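Local coordinates for protein condensin complex subunit 3 (Schizosaccharomyces pombe, PDB 5OQR) that serves as a regulatory HEAT-repeat subunit of the condensin complex, which is required to convert interphase chromatin into mitotic-like condensed chromosomes, at residues 248-251 / 252-256; 570-573 / 574-578; 607-610 / 611-615. All coordinates share one frame; numbering follows the deposited sequence.

Interaction 1: 248-251 / 252-256; sequences DMLA and YQWIE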
ATOM      1  N   ASP A 248     -13.613 -11.037  -7.561  1.00 43.41           N
ATOM      2  CA  ASP A 248     -14.234 -12.237  -8.111  1.00 41.27           C
ATOM      3  C   ASP A 248     -14.198 -13.384  -7.111  1.00 35.05           C
ATOM      4  O   ASP A 248     -15.162 -14.148  -7.000  1.00 35.72           O
ATOM      5  CB  ASP A 248     -13.541 -12.636  -9.415  1.00 40.96           C
ATOM      6  CG  ASP A 248     -14.009 -11.815 -10.603  1.00 43.11           C
ATOM      7  OD1 ASP A 248     -14.573 -10.724 -10.391  1.00 46.33           O
ATOM      8  OD2 ASP A 248     -13.812 -12.261 -11.752  1.00 54.48           O
ATOM      9  N   MET A 249     -13.091 -13.527  -6.378  1.00 34.81           N
ATOM     10  CA  MET A 249     -13.031 -14.528  -5.320  1.00 37.78           C
ATOM     11  C   MET A 249     -14.091 -14.260  -4.266  1.00 34.36           C
ATOM     12  O   MET A 249     -14.692 -15.193  -3.723  1.00 40.02           O
ATOM     13  CB  MET A 249     -11.642 -14.528  -4.687  1.00 45.21           C
ATOM     14  CG  MET A 249     -11.515 -15.363  -3.411  1.00 41.23           C
ATOM     15  SD  MET A 249     -10.048 -14.933  -2.462  1.00 51.05           S
ATOM     16  CE  MET A 249     -10.465 -13.275  -1.928  1.00 49.98           C
ATOM     17  N   LEU A 250     -14.323 -12.986  -3.957  1.00 38.65           N
ATOM     18  CA  LEU A 250     -15.314 -12.622  -2.955  1.00 37.97           C
ATOM     19  C   LEU A 250     -16.728 -12.831  -3.480  1.00 33.67           C
ATOM     20  O   LEU A 250     -17.614 -13.269  -2.739  1.00 36.75           O
ATOM     21  CB  LEU A 250     -15.087 -11.167  -2.535  1.00 36.91           C
ATOM     22  CG  LEU A 250     -15.957 -10.507  -1.462  1.00 35.25           C
ATOM     23  CD1 LEU A 250     -17.199  -9.884  -2.075  1.00 33.41           C
ATOM     24  CD2 LEU A 250     -16.329 -11.484  -0.355  1.00 36.81           C
ATOM     25  N   ALA A 251     -16.953 -12.556  -4.762  1.00 32.65           N
ATOM     26  CA  ALA A 251     -18.297 -12.518  -5.317  1.00 32.63           C
ATOM     27  C   ALA A 251     -18.753 -13.835  -5.931  1.00 35.71           C
ATOM     28  O   ALA A 251     -19.932 -13.954  -6.276  1.00 39.12           O
ATOM     29  CB  ALA A 251     -18.390 -11.416  -6.378  1.00 35.13           C
ATOM     30  N   TYR A 252     -17.870 -14.821  -6.082  1.00 38.36           N
ATOM     31  CA  TYR A 252     -18.261 -16.066  -6.737  1.00 36.86           C
ATOM     32  C   TYR A 252     -17.875 -17.296  -5.927  1.00 43.24           C
ATOM     33  O   TYR A 252     -18.579 -18.310  -5.971  1.00 60.85           O
ATOM     34  CB  TYR A 252     -17.649 -16.146  -8.136  1.00 43.47           C
ATOM     35  CG  TYR A 252     -18.374 -15.307  -9.164  1.00 37.32           C
ATOM     36  CD1 TYR A 252     -19.675 -15.608  -9.538  1.00 35.69           C
ATOM     37  CD2 TYR A 252     -17.759 -14.220  -9.765  1.00 37.83           C
ATOM     38  CE1 TYR A 252     -20.345 -14.847 -10.475  1.00 33.23           C
ATOM     39  CE2 TYR A 252     -18.419 -13.454 -10.704  1.00 36.43           C
ATOM     40  CZ  TYR A 252     -19.712 -13.773 -11.055  1.00 37.16           C
ATOM     41  OH  TYR A 252     -20.377 -13.013 -11.991  1.00 45.02           O
ATOM     42  N   GLN A 253     -16.770 -17.231  -5.189  1.00 41.10           N
ATOM     43  CA  GLN A 253     -16.374 -18.354  -4.345  1.00 45.77           C
ATOM     44  C   GLN A 253     -16.872 -18.182  -2.912  1.00 49.36           C
ATOM     45  O   GLN A 253     -17.596 -19.035  -2.392  1.00 47.91           O
ATOM     46  CB  GLN A 253     -14.853 -18.521  -4.355  1.00 56.32           C
ATOM     47  CG  GLN A 253     -14.385 -19.795  -3.658  1.00 73.00           C
ATOM     48  CD  GLN A 253     -12.984 -19.679  -3.099  1.00 75.33           C
ATOM     49  OE1 GLN A 253     -12.137 -18.978  -3.651  1.00 73.91           O
ATOM     50  NE2 GLN A 253     -12.735 -20.361  -1.987  1.00 69.12           N
ATOM     51  N   TRP A 254     -16.480 -17.086  -2.260  1.00 48.60           N
ATOM     52  CA  TRP A 254     -16.821 -16.906  -0.853  1.00 44.65           C
ATOM     53  C   TRP A 254     -18.328 -16.829  -0.654  1.00 40.12           C
ATOM     54  O   TRP A 254     -18.863 -17.388   0.309  1.00 45.47           O
ATOM     55  CB  TRP A 254     -16.135 -15.656  -0.307  1.00 41.28           C
ATOM     56  CG  TRP A 254     -14.664 -15.843  -0.114  1.00 41.73           C
ATOM     57  CD1 TRP A 254     -13.874 -16.780  -0.711  1.00 42.73           C
ATOM     58  CD2 TRP A 254     -13.806 -15.089   0.748  1.00 41.56           C
ATOM     59  NE1 TRP A 254     -12.579 -16.651  -0.282  1.00 47.74           N
ATOM     60  CE2 TRP A 254     -12.510 -15.620   0.616  1.00 41.00           C
ATOM     61  CE3 TRP A 254     -14.009 -14.014   1.617  1.00 39.48           C
ATOM     62  CZ2 TRP A 254     -11.422 -15.114   1.319  1.00 42.55           C
ATOM     63  CZ3 TRP A 254     -12.926 -13.513   2.313  1.00 43.12           C
ATOM     64  CH2 TRP A 254     -11.650 -14.062   2.160  1.00 46.40           C
ATOM     65  N   ILE A 255     -19.031 -16.139  -1.553  1.00 42.29           N
ATOM     66  CA  ILE A 255     -20.486 -16.108  -1.474  1.00 42.06           C
ATOM     67  C   ILE A 255     -21.050 -17.518  -1.556  1.00 44.09           C
ATOM     68  O   ILE A 255     -22.112 -17.806  -0.991  1.00 50.52           O
ATOM     69  CB  ILE A 255     -21.054 -15.201  -2.585  1.00 43.91           C
ATOM     70  CG1 ILE A 255     -22.571 -15.067  -2.464  1.00 43.17           C
ATOM     71  CG2 ILE A 255     -20.716 -15.762  -3.959  1.00 54.69           C
ATOM     72  CD1 ILE A 255     -23.054 -14.531  -1.129  1.00 50.16           C
ATOM     73  N   GLU A 256     -20.359 -18.416  -2.259  1.00 55.61           N
ATOM     74  CA  GLU A 256     -20.819 -19.796  -2.369  1.00 56.95           C
ATOM     75  C   GLU A 256     -20.706 -20.519  -1.034  1.00 55.94           C
ATOM     76  O   GLU A 256     -21.628 -21.234  -0.627  1.00 59.85           O
ATOM     77  CB  GLU A 256     -20.013 -20.527  -3.444  1.00 63.23           C
ATOM     78  CG  GLU A 256     -20.788 -21.590  -4.200  1.00 66.62           C
ATOM     79  CD  GLU A 256     -21.905 -21.004  -5.041  1.00 76.18           C
ATOM     80  OE1 GLU A 256     -23.087 -21.271  -4.736  1.00 83.68           O
ATOM     81  OE2 GLU A 256     -21.601 -20.263  -5.999  1.00 82.50           O
TER
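A pi-type widening of helix 240-257, inside the fifth HEAT repeat, places Met249 against Trp254 five residues on. Met249 O accepts two backbone protons: Trp254 N lies 3.0 Å from Met249 O, almost on the line of the carbonyl bond (N-H...O 172°), whereas Gln253 N comes from above the carbonyl plane at 3.3 Å from the same Met249 O. The straighter bond is thus the i to i+5 one that defines the wide turn; a weak bond from Ile255 N to Leu250 O repeats that spacing.

The Met249 side chain crosses the indole obliquely in a Met-aromatic contact. A bend at chi3 (68°) turns the methyl CE over one face of the Trp254 ring, offset toward its rim, 4.3 Å from the centroid of the six-membered ring. SD lies obliquely to the five-membered ring, and Met249 CG is 3.5 Å from Trp254 NE1. Leu250, crossing the tryptophan at about a right angle, brings CD2 to 4.0 Å from Trp254 CE3.

Trp254 also stacks on Phe219 and touches Leu231 of helix 224-235 and Leu265 of helix 262-266, while Leu250 and Ala251 pack on Phe285 of helix 275-288.

Interaction 2: 570-573 / 574-578; sequences LFEA and LGEFE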
ATOM      1  N   LEU A 570       7.653  22.120  16.408  1.00 31.48           N
ATOM      2  CA  LEU A 570       7.562  21.237  15.251  1.00 33.33           C
ATOM      3  C   LEU A 570       8.864  20.475  15.038  1.00 39.80           C
ATOM      4  O   LEU A 570       8.843  19.293  14.674  1.00 38.58           O
ATOM      5  CB  LEU A 570       7.198  22.041  14.004  1.00 37.29           C
ATOM      6  CG  LEU A 570       5.768  22.580  13.936  1.00 34.15           C
ATOM      7  CD1 LEU A 570       5.621  23.569  12.794  1.00 29.68           C
ATOM      8  CD2 LEU A 570       4.771  21.445  13.774  1.00 36.13           C
ATOM      9  N   PHE A 571      10.008  21.132  15.252  1.00 41.05           N
ATOM     10  CA  PHE A 571      11.287  20.431  15.193  1.00 48.00           C
ATOM     11  C   PHE A 571      11.392  19.402  16.307  1.00 43.82           C
ATOM     12  O   PHE A 571      11.711  18.233  16.064  1.00 43.15           O
ATOM     13  CB  PHE A 571      12.450  21.423  15.294  1.00 53.12           C
ATOM     14  CG  PHE A 571      12.670  22.234  14.057  1.00 48.66           C
ATOM     15  CD1 PHE A 571      12.901  21.618  12.842  1.00 47.84           C
ATOM     16  CD2 PHE A 571      12.666  23.616  14.112  1.00 52.93           C
ATOM     17  CE1 PHE A 571      13.107  22.364  11.703  1.00 47.01           C
ATOM     18  CE2 PHE A 571      12.872  24.366  12.977  1.00 52.73           C
ATOM     19  CZ  PHE A 571      13.095  23.738  11.771  1.00 53.48           C
ATOM     20  N   GLU A 572      11.136  19.828  17.544  1.00 44.30           N
ATOM     21  CA  GLU A 572      11.256  18.929  18.685  1.00 41.20           C
ATOM     22  C   GLU A 572      10.368  17.704  18.510  1.00 40.48           C
ATOM     23  O   GLU A 572      10.799  16.571  18.751  1.00 43.95           O
ATOM     24  CB  GLU A 572      10.901  19.680  19.967  1.00 41.68           C
ATOM     25  CG  GLU A 572      11.341  18.990  21.239  1.00 47.74           C
ATOM     26  CD  GLU A 572      11.103  19.844  22.467  1.00 59.72           C
ATOM     27  OE1 GLU A 572      10.840  19.278  23.548  1.00 74.81           O
ATOM     28  OE2 GLU A 572      11.173  21.086  22.349  1.00 55.98           O
ATOM     29  N   ALA A 573       9.122  17.913  18.080  1.00 41.39           N
ATOM     30  CA  ALA A 573       8.215  16.791  17.865  1.00 41.13           C
ATOM     31  C   ALA A 573       8.788  15.816  16.847  1.00 35.07           C
ATOM     32  O   ALA A 573       8.789  14.600  17.061  1.00 39.77           O
ATOM     33  CB  ALA A 573       6.849  17.299  17.400  1.00 38.43           C
ATOM     34  N   LEU A 574       9.283  16.339  15.725  1.00 36.60           N
ATOM     35  CA  LEU A 574       9.773  15.482  14.654  1.00 40.92           C
ATOM     36  C   LEU A 574      10.987  14.666  15.075  1.00 43.43           C
ATOM     37  O   LEU A 574      11.243  13.611  14.487  1.00 40.45           O
ATOM     38  CB  LEU A 574      10.108  16.331  13.429  1.00 35.26           C
ATOM     39  CG  LEU A 574      10.597  15.596  12.182  1.00 40.51           C
ATOM     40  CD1 LEU A 574       9.721  14.402  11.855  1.00 42.07           C
ATOM     41  CD2 LEU A 574      10.639  16.554  11.013  1.00 44.16           C
ATOM     42  N   GLY A 575      11.734  15.121  16.076  1.00 41.77           N
ATOM     43  CA  GLY A 575      12.898  14.411  16.553  1.00 42.72           C
ATOM     44  C   GLY A 575      12.652  13.434  17.677  1.00 51.52           C
ATOM     45  O   GLY A 575      13.604  12.809  18.157  1.00 54.54           O
ATOM     46  N   GLU A 576      11.406  13.276  18.122  1.00 57.06           N
ATOM     47  CA  GLU A 576      11.088  12.359  19.217  1.00 53.55           C
ATOM     48  C   GLU A 576      10.708  10.993  18.648  1.00 53.09           C
ATOM     49  O   GLU A 576       9.551  10.572  18.652  1.00 63.16           O
ATOM     50  CB  GLU A 576       9.974  12.925  20.086  1.00 52.53           C
ATOM     51  CG  GLU A 576      10.342  14.221  20.791  1.00 63.05           C
ATOM     52  CD  GLU A 576       9.991  14.220  22.268  1.00 71.89           C
ATOM     53  OE1 GLU A 576       9.897  13.128  22.866  1.00 75.40           O
ATOM     54  OE2 GLU A 576       9.811  15.318  22.839  1.00 77.22           O
ATOM     55  N   PHE A 577      11.728  10.290  18.155  1.00 61.04           N
ATOM     56  CA  PHE A 577      11.537   8.913  17.716  1.00 67.77           C
ATOM     57  C   PHE A 577      11.121   7.997  18.857  1.00 67.38           C
ATOM     58  O   PHE A 577      10.774   6.837  18.605  1.00 60.50           O
ATOM     59  CB  PHE A 577      12.817   8.387  17.054  1.00 79.07           C
ATOM     60  CG  PHE A 577      13.972   8.213  18.003  1.00 79.83           C
ATOM     61  CD1 PHE A 577      14.373   6.948  18.399  1.00 81.60           C
ATOM     62  CD2 PHE A 577      14.656   9.311  18.497  1.00 75.75           C
ATOM     63  CE1 PHE A 577      15.431   6.784  19.270  1.00 90.64           C
ATOM     64  CE2 PHE A 577      15.714   9.153  19.367  1.00 81.73           C
ATOM     65  CZ  PHE A 577      16.104   7.889  19.755  1.00 82.92           C
ATOM     66  N   GLU A 578      11.139   8.488  20.098  1.00 72.76           N
ATOM     67  CA  GLU A 578      10.637   7.708  21.222  1.00 68.85           C
ATOM     68  C   GLU A 578       9.118   7.587  21.175  1.00 71.57           C
ATOM     69  O   GLU A 578       8.559   6.552  21.556  1.00 72.72           O
ATOM     70  CB  GLU A 578      11.071   8.353  22.538  1.00 79.57           C
ATOM     71  CG  GLU A 578      12.549   8.727  22.624  1.00 91.08           C
ATOM     72  CD  GLU A 578      13.458   7.523  22.774  1.00102.96           C
ATOM     73  OE1 GLU A 578      13.147   6.460  22.196  1.00100.03           O
ATOM     74  OE2 GLU A 578      14.483   7.639  23.479  1.00105.50           O
TER
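Glu572 carries CG anti to its amide nitrogen (chi1 -164°) and then runs extended, while Glu576 sets CG beside its own nitrogen (chi1 -63°) and bends at chi2; the two side chains end up side by side, pointing the same way. The setting is the C-terminal end of helix 563-574, where the alpha-helix gives way to the loop leading to helix 580-597, and Glu576 is the centre of an inverse gamma turn.

The carboxylate planes are nearly parallel, 5° apart, and Glu572 OE1 lies 4.2 Å from Glu576 OE2. No bond joins them. Such nearness of like charges would probably be unfavourable if both were ionised, and may raise the proton affinity of one.

The backbone holds the turn together. Leu574 N donates to Leu570 O at 3.2 Å. Gly575 N meets Phe571 O at 3.1 Å and makes a second, weak bond to Glu572 O. The span then shortens: Glu576 N gives a straighter bond to Ala573 O, three residues back, at 3.1 Å.

Leu570 and Leu574 pack on helix 580-597, on Ala589 and Ile590 respectively, and Phe571 stacks on Phe604 of helix 601-613. Tyr532 of helix 518-534 touches Glu572 and Ala573. Close to the glutamate pair, the Glu576 side chain leans on the helix backbone, its CB 3.7 Å from Ala573 O. At the start of the Leu574 side chain, CB rests 3.5 Å from Leu570 O.

Interaction 3: 607-610 / 611-615; sequences PLII and QYFEP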
ATOM      1  N   PRO A 607      15.483  18.993   7.600  1.00 40.11           N
ATOM      2  CA  PRO A 607      15.150  18.099   8.723  1.00 31.21           C
ATOM      3  C   PRO A 607      14.138  17.022   8.372  1.00 32.99           C
ATOM      4  O   PRO A 607      14.213  15.913   8.915  1.00 29.70           O
ATOM      5  CB  PRO A 607      14.598  19.068   9.774  1.00 29.72           C
ATOM      6  CG  PRO A 607      15.255  20.349   9.472  1.00 33.83           C
ATOM      7  CD  PRO A 607      15.408  20.411   7.996  1.00 40.18           C
ATOM      8  N   LEU A 608      13.184  17.311   7.486  1.00 36.07           N
ATOM      9  CA  LEU A 608      12.210  16.297   7.093  1.00 33.79           C
ATOM     10  C   LEU A 608      12.886  15.142   6.370  1.00 36.14           C
ATOM     11  O   LEU A 608      12.664  13.971   6.698  1.00 40.24           O
ATOM     12  CB  LEU A 608      11.131  16.914   6.200  1.00 34.63           C
ATOM     13  CG  LEU A 608       9.764  17.256   6.789  1.00 27.84           C
ATOM     14  CD1 LEU A 608       8.827  17.621   5.653  1.00 35.36           C
ATOM     15  CD2 LEU A 608       9.171  16.119   7.601  1.00 36.66           C
ATOM     16  N   ILE A 609      13.706  15.455   5.367  1.00 41.19           N
ATOM     17  CA  ILE A 609      14.353  14.411   4.579  1.00 37.33           C
ATOM     18  C   ILE A 609      15.263  13.568   5.460  1.00 32.13           C
ATOM     19  O   ILE A 609      15.321  12.341   5.322  1.00 37.08           O
ATOM     20  CB  ILE A 609      15.115  15.040   3.397  1.00 41.34           C
ATOM     21  CG1 ILE A 609      14.114  15.645   2.410  1.00 37.59           C
ATOM     22  CG2 ILE A 609      16.007  14.006   2.701  1.00 32.87           C
ATOM     23  CD1 ILE A 609      14.738  16.378   1.247  1.00 30.64           C
ATOM     24  N   ILE A 610      15.985  14.207   6.380  1.00 27.24           N
ATOM     25  CA  ILE A 610      16.889  13.466   7.255  1.00 32.64           C
ATOM     26  C   ILE A 610      16.105  12.475   8.105  1.00 36.94           C
ATOM     27  O   ILE A 610      16.393  11.273   8.117  1.00 45.08           O
ATOM     28  CB  ILE A 610      17.711  14.433   8.126  1.00 36.29           C
ATOM     29  CG1 ILE A 610      18.675  15.233   7.249  1.00 39.53           C
ATOM     30  CG2 ILE A 610      18.478  13.668   9.210  1.00 37.45           C
ATOM     31  CD1 ILE A 610      19.519  16.243   7.995  1.00 36.24           C
ATOM     32  N   GLN A 611      15.103  12.969   8.835  1.00 44.50           N
ATOM     33  CA  GLN A 611      14.305  12.095   9.686  1.00 42.05           C
ATOM     34  C   GLN A 611      13.641  10.993   8.873  1.00 38.57           C
ATOM     35  O   GLN A 611      13.598   9.834   9.299  1.00 45.63           O
ATOM     36  CB  GLN A 611      13.253  12.915  10.428  1.00 45.55           C
ATOM     37  CG  GLN A 611      12.781  12.286  11.719  1.00 36.73           C
ATOM     38  CD  GLN A 611      13.781  12.456  12.838  1.00 43.07           C
ATOM     39  OE1 GLN A 611      14.248  13.562  13.103  1.00 43.17           O
ATOM     40  NE2 GLN A 611      14.125  11.358  13.497  1.00 49.14           N
ATOM     41  N   TYR A 612      13.118  11.337   7.695  1.00 34.85           N
ATOM     42  CA  TYR A 612      12.437  10.354   6.861  1.00 33.10           C
ATOM     43  C   TYR A 612      13.347   9.179   6.523  1.00 40.47           C
ATOM     44  O   TYR A 612      12.892   8.031   6.461  1.00 50.18           O
ATOM     45  CB  TYR A 612      11.930  11.029   5.588  1.00 37.62           C
ATOM     46  CG  TYR A 612      11.343  10.083   4.569  1.00 38.65           C
ATOM     47  CD1 TYR A 612      10.163   9.400   4.826  1.00 44.49           C
ATOM     48  CD2 TYR A 612      11.958   9.887   3.342  1.00 39.83           C
ATOM     49  CE1 TYR A 612       9.619   8.537   3.894  1.00 42.08           C
ATOM     50  CE2 TYR A 612      11.421   9.029   2.404  1.00 45.35           C
ATOM     51  CZ  TYR A 612      10.251   8.358   2.684  1.00 42.05           C
ATOM     52  OH  TYR A 612       9.713   7.503   1.753  1.00 42.54           O
ATOM     53  N   PHE A 613      14.631   9.441   6.301  1.00 47.49           N
ATOM     54  CA  PHE A 613      15.590   8.398   5.965  1.00 45.96           C
ATOM     55  C   PHE A 613      16.432   7.959   7.155  1.00 42.93           C
ATOM     56  O   PHE A 613      17.271   7.067   7.003  1.00 45.70           O
ATOM     57  CB  PHE A 613      16.519   8.874   4.842  1.00 38.47           C
ATOM     58  CG  PHE A 613      15.857   8.966   3.496  1.00 36.71           C
ATOM     59  CD1 PHE A 613      15.359   7.835   2.875  1.00 38.82           C
ATOM     60  CD2 PHE A 613      15.750  10.181   2.843  1.00 37.81           C
ATOM     61  CE1 PHE A 613      14.755   7.916   1.637  1.00 38.75           C
ATOM     62  CE2 PHE A 613      15.150  10.267   1.604  1.00 37.74           C
ATOM     63  CZ  PHE A 613      14.652   9.132   1.000  1.00 35.92           C
ATOM     64  N   GLU A 614      16.231   8.551   8.326  1.00 45.13           N
ATOM     65  CA  GLU A 614      17.100   8.261   9.455  1.00 53.44           C
ATOM     66  C   GLU A 614      16.837   6.849   9.980  1.00 65.10           C
ATOM     67  O   GLU A 614      15.685   6.411  10.032  1.00 55.31           O
ATOM     68  CB  GLU A 614      16.884   9.280  10.571  1.00 53.64           C
ATOM     69  CG  GLU A 614      17.820   9.095  11.751  1.00 59.17           C
ATOM     70  CD  GLU A 614      17.901  10.320  12.629  1.00 68.48           C
ATOM     71  OE1 GLU A 614      18.885  10.432  13.391  1.00 71.51           O
ATOM     72  OE2 GLU A 614      16.993  11.175  12.551  1.00 77.11           O
ATOM     73  N   PRO A 615      17.881   6.113  10.377  1.00 73.65           N
ATOM     74  CA  PRO A 615      17.648   4.753  10.892  1.00 73.43           C
ATOM     75  C   PRO A 615      16.866   4.713  12.193  1.00 67.03           C
ATOM     76  O   PRO A 615      16.083   3.777  12.393  1.00 72.07           O
ATOM     77  CB  PRO A 615      19.069   4.198  11.070  1.00 69.68           C
ATOM     78  CG  PRO A 615      19.952   5.395  11.118  1.00 66.04           C
ATOM     79  CD  PRO A 615      19.319   6.384  10.205  1.00 66.88           C
TER
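Leu608 O receives Tyr612 N at 2.9 Å, with an N-H...O angle of 159°, in the last turns of helix 601-613. Gln611 N to Pro607 O, at 3.1 Å, is straighter still (171°), and Phe613 N follows with 3.1 Å to Ile609 O and a weak second bond to Ile610 O. Glu614 is the first residue to leave helical geometry.

Ile609 and Phe613, four residues apart, lie side by side and point the same way. The CG2 branch of Ile609, opposite the amide nitrogen across the CA-CB bond, meets the phenyl ring at its edge, in the ring plane, 3.8 Å from Phe613 CD2. One face of that ring is taken by Tyr612, whose CD2 sits over the centre, 3.5 Å above the plane. Phe613 also packs on Ile675 of helix 669-682, and Tyr612 meets Phe631 and makes a cation-pi contact with Arg624, both on helix 621-635.

Gln611 NE2 hydrogen-bonds Thr617 OG1 in the loop that follows. The helix end is therefore held in two ways: by hydrocarbon and aromatic surfaces buried among its neighbours, and by an amide whose polar NE2 is satisfied by the outgoing chain.

Following the chain from the N terminus, interaction 1 comes first, in HEAT repeat 5; interactions 2 and 3 come later, in the C-terminal family region. Each joins directly consecutive segments, so none encloses a loop, and the three run in series without nesting or crossing. Interaction 1 lies on the opposite side of the chain's centre from the others, its centre about 46 Å from that of interaction 2 and about 44 Å from that of interaction 3. Interactions 2 and 3 touch, with centres about 11 Å apart: Phe571 packs on Pro607 and Leu574 on Leu608 and Gln611, joining the end of helix 563-574 to helix 601-613, with helix 580-597 contacting both.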